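Local coordinates for hypothetical protein (Uncultured marine organism, PDB 2OD6), which is of unknown function but forms a dimer of ferredoxin-like domains and holds 10-oxohexadecanoic acid in a pocket, so it probably binds fatty-acid-like ligands, at residues 11-16 with 59-64. Numbering follows the deposited sequence.
Sequences TTADFI and FRVVMT. With OHA (10-oxohexadecanoic acid), chain E.
The two central strands of a ferredoxin-like antiparallel sheet, 7-15 and 59-67, run side by side, a compact case of one ladder serving two faces. Paired N-H and C=O groups link T11 with M63 and A13 with V61; the M63 N to T11 O bond, 2.8 Å long, is almost straight. On the face of T12, D14, R60 and V62, R60 carries the contact. Its CB lies near A13 O; CG, anti to the backbone N, and CD each touch both T12 CG2 (3.5 Å) and D14 OD1 (3.4 Å). A bend at chi3 (-61°) lets NE donate to D14 OD1 at 2.8 Å, meeting its syn lone pair; OD2 takes weak bonds from NE and NH2. Carboxylate and guanidinium planes are 42° apart; OD1 stands 31° out of the guanidinium plane, while OD2 lies in it. An alanine in place of R60 would remove this salt bridge and the methylenes beside T12, and would probably leave the D14 carboxylate less firmly oriented. On the other face F15, V61 and M63 pack on helix 18-40, and A13 on F99; in the fatty-acid pocket T11 OG1 is hydrogen-bonded to T101 OG1 and M63 CE sits 3.8 Å from OHA C10.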
loop_
_atom_site.group_PDB
_atom_site.type_symbol
_atom_site.label_atom_id
_atom_site.label_comp_id
_atom_site.label_asym_id
_atom_site.label_seq_id
_atom_site.Cartn_x
_atom_site.Cartn_y
_atom_site.Cartn_z
ATOM N N THR A 11 -0.463 6.820 0.684
ATOM C CA THR A 11 -1.143 7.957 1.363
ATOM C C THR A 11 -2.523 7.478 1.725
ATOM O O THR A 11 -3.283 7.021 0.826
ATOM C CB THR A 11 -1.185 9.140 0.395
ATOM O OG1 THR A 11 0.156 9.542 0.092
ATOM C CG2 THR A 11 -1.945 10.315 0.963
ATOM N N THR A 12 -2.906 7.692 2.983
ATOM C CA THR A 12 -4.243 7.385 3.446
ATOM C C THR A 12 -4.946 8.705 3.601
ATOM O O THR A 12 -4.432 9.648 4.247
ATOM C CB THR A 12 -4.281 6.545 4.777
ATOM O OG1 THR A 12 -3.620 5.291 4.543
ATOM C CG2 THR A 12 -5.735 6.300 5.235
ATOM N N ALA A 13 -6.099 8.776 2.957
ATOM C CA ALA A 13 -6.944 9.939 2.950
ATOM C C ALA A 13 -8.297 9.650 3.627
ATOM O O ALA A 13 -9.045 8.794 3.169
ATOM C CB ALA A 13 -7.121 10.328 1.519
ATOM N N ASP A 14 -8.648 10.393 4.678
ATOM C CA ASP A 14 -9.889 10.183 5.390
ATOM C C ASP A 14 -10.766 11.378 5.276
ATOM O O ASP A 14 -10.266 12.473 5.394
ATOM C CB ASP A 14 -9.643 10.093 6.885
ATOM C CG ASP A 14 -9.595 8.702 7.366
ATOM O OD1 ASP A 14 -8.601 8.038 7.022
ATOM O OD2 ASP A 14 -10.551 8.292 8.063
ATOM N N PHE A 15 -12.074 11.141 5.168
ATOM C CA PHE A 15 -13.042 12.165 4.884
ATOM C C PHE A 15 -14.115 12.013 5.882
ATOM O O PHE A 15 -14.265 10.970 6.528
ATOM C CB PHE A 15 -13.620 12.014 3.486
ATOM C CG PHE A 15 -12.586 11.975 2.432
ATOM C CD1 PHE A 15 -12.041 10.805 2.085
ATOM C CD2 PHE A 15 -12.082 13.136 1.854
ATOM C CE1 PHE A 15 -11.076 10.749 1.150
ATOM C CE2 PHE A 15 -11.081 13.070 0.882
ATOM C CZ PHE A 15 -10.582 11.886 0.568
ATOM N N ILE A 16 -14.829 13.107 6.049
ATOM C CA ILE A 16 -15.908 13.184 6.963
ATOM C C ILE A 16 -17.198 12.436 6.605
ATOM O O ILE A 16 -18.081 12.298 7.474
ATOM C CB ILE A 16 -16.326 14.647 7.012
ATOM C CG1 ILE A 16 -15.422 15.421 7.924
ATOM C CG2 ILE A 16 -17.742 14.760 7.391
ATOM C CD1 ILE A 16 -16.070 16.719 8.226
ATOM N N PHE A 59 -14.638 6.748 5.833
ATOM C CA PHE A 59 -14.558 7.068 4.431
ATOM C C PHE A 59 -13.119 7.235 4.037
ATOM O O PHE A 59 -12.533 8.255 4.299
ATOM C CB PHE A 59 -15.408 8.313 4.220
ATOM C CG PHE A 59 -16.764 8.128 4.694
ATOM C CD1 PHE A 59 -17.650 7.364 3.992
ATOM C CD2 PHE A 59 -17.112 8.588 5.929
ATOM C CE1 PHE A 59 -18.939 7.115 4.496
ATOM C CE2 PHE A 59 -18.412 8.367 6.463
ATOM C CZ PHE A 59 -19.336 7.632 5.724
ATOM N N ARG A 60 -12.515 6.285 3.312
ATOM C CA ARG A 60 -11.096 6.269 3.334
ATOM C C ARG A 60 -10.571 5.564 2.094
ATOM O O ARG A 60 -11.077 4.558 1.711
ATOM C CB ARG A 60 -10.623 5.570 4.649
ATOM C CG ARG A 60 -9.110 5.481 4.890
ATOM C CD ARG A 60 -8.747 4.722 6.226
ATOM N NE ARG A 60 -9.287 5.383 7.451
ATOM C CZ ARG A 60 -9.399 4.786 8.628
ATOM N NH1 ARG A 60 -8.965 3.578 8.828
ATOM N NH2 ARG A 60 -9.925 5.458 9.653
ATOM N N VAL A 61 -9.581 6.182 1.509
ATOM C CA VAL A 61 -8.870 5.570 0.355
ATOM C C VAL A 61 -7.438 5.480 0.702
ATOM O O VAL A 61 -6.897 6.297 1.400
ATOM C CB VAL A 61 -9.099 6.380 -0.928
ATOM C CG1 VAL A 61 -10.630 6.358 -1.272
ATOM C CG2 VAL A 61 -8.574 7.819 -0.823
ATOM N N VAL A 62 -6.772 4.463 0.161
ATOM C CA VAL A 62 -5.338 4.440 0.173
ATOM C C VAL A 62 -4.857 4.618 -1.266
ATOM O O VAL A 62 -5.256 3.887 -2.166
ATOM C CB VAL A 62 -4.757 3.101 0.771
ATOM C CG1 VAL A 62 -3.203 3.032 0.639
ATOM C CG2 VAL A 62 -5.171 2.982 2.236
HETATM N N MSE A 63 -3.954 5.580 -1.443
HETATM C CA MSE A 63 -3.318 5.879 -2.693
HETATM C C MSE A 63 -1.873 5.347 -2.726
HETATM O O MSE A 63 -1.071 5.593 -1.796
HETATM C CB MSE A 63 -3.397 7.382 -2.888
HETATM C CG MSE A 63 -4.848 7.839 -3.050
HETATM SE SE MSE A 63 -4.826 9.747 -3.465
HETATM C CE MSE A 63 -4.357 10.463 -1.797
ATOM N N THR A 64 -1.510 4.594 -3.746
ATOM C CA THR A 64 -0.204 4.073 -3.772
ATOM C C THR A 64 0.527 4.733 -4.946
ATOM O O THR A 64 -0.032 4.856 -6.021
ATOM C CB THR A 64 -0.186 2.526 -3.921
ATOM O OG1 THR A 64 -0.595 2.210 -5.245
ATOM C CG2 THR A 64 -1.121 1.852 -2.909
HETATM O O2 OHA E . 5.107 9.809 -2.766
HETATM C C16 OHA E . 4.418 10.612 -2.143
HETATM O O3 OHA E . 4.739 10.766 -0.878
HETATM C C15 OHA E . 3.294 11.427 -2.765
HETATM C C14 OHA E . 2.298 11.948 -1.711
HETATM C C13 OHA E . 1.283 13.003 -2.216
HETATM C C12 OHA E . -0.197 12.652 -1.956
HETATM C C11 OHA E . -1.173 13.861 -1.981
HETATM C C10 OHA E . -2.477 13.667 -2.782
HETATM C C9 OHA E . -2.230 13.883 -4.292
HETATM C C8 OHA E . -3.301 13.327 -5.261
HETATM C C7 OHA E . -2.807 13.383 -6.714
HETATM O O1 OHA E . -2.142 12.466 -7.188
HETATM C C6 OHA E . -3.082 14.551 -7.635
HETATM C C5 OHA E . -4.022 15.598 -7.039
HETATM C C4 OHA E . -4.333 16.689 -8.080
HETATM C C3 OHA E . -5.401 17.721 -7.667
HETATM C C2 OHA E . -6.755 17.147 -7.227
HETATM C C1 OHA E . -7.042 17.506 -5.775
HETATM O O HOH W 1 -13.703 8.564 7.659
#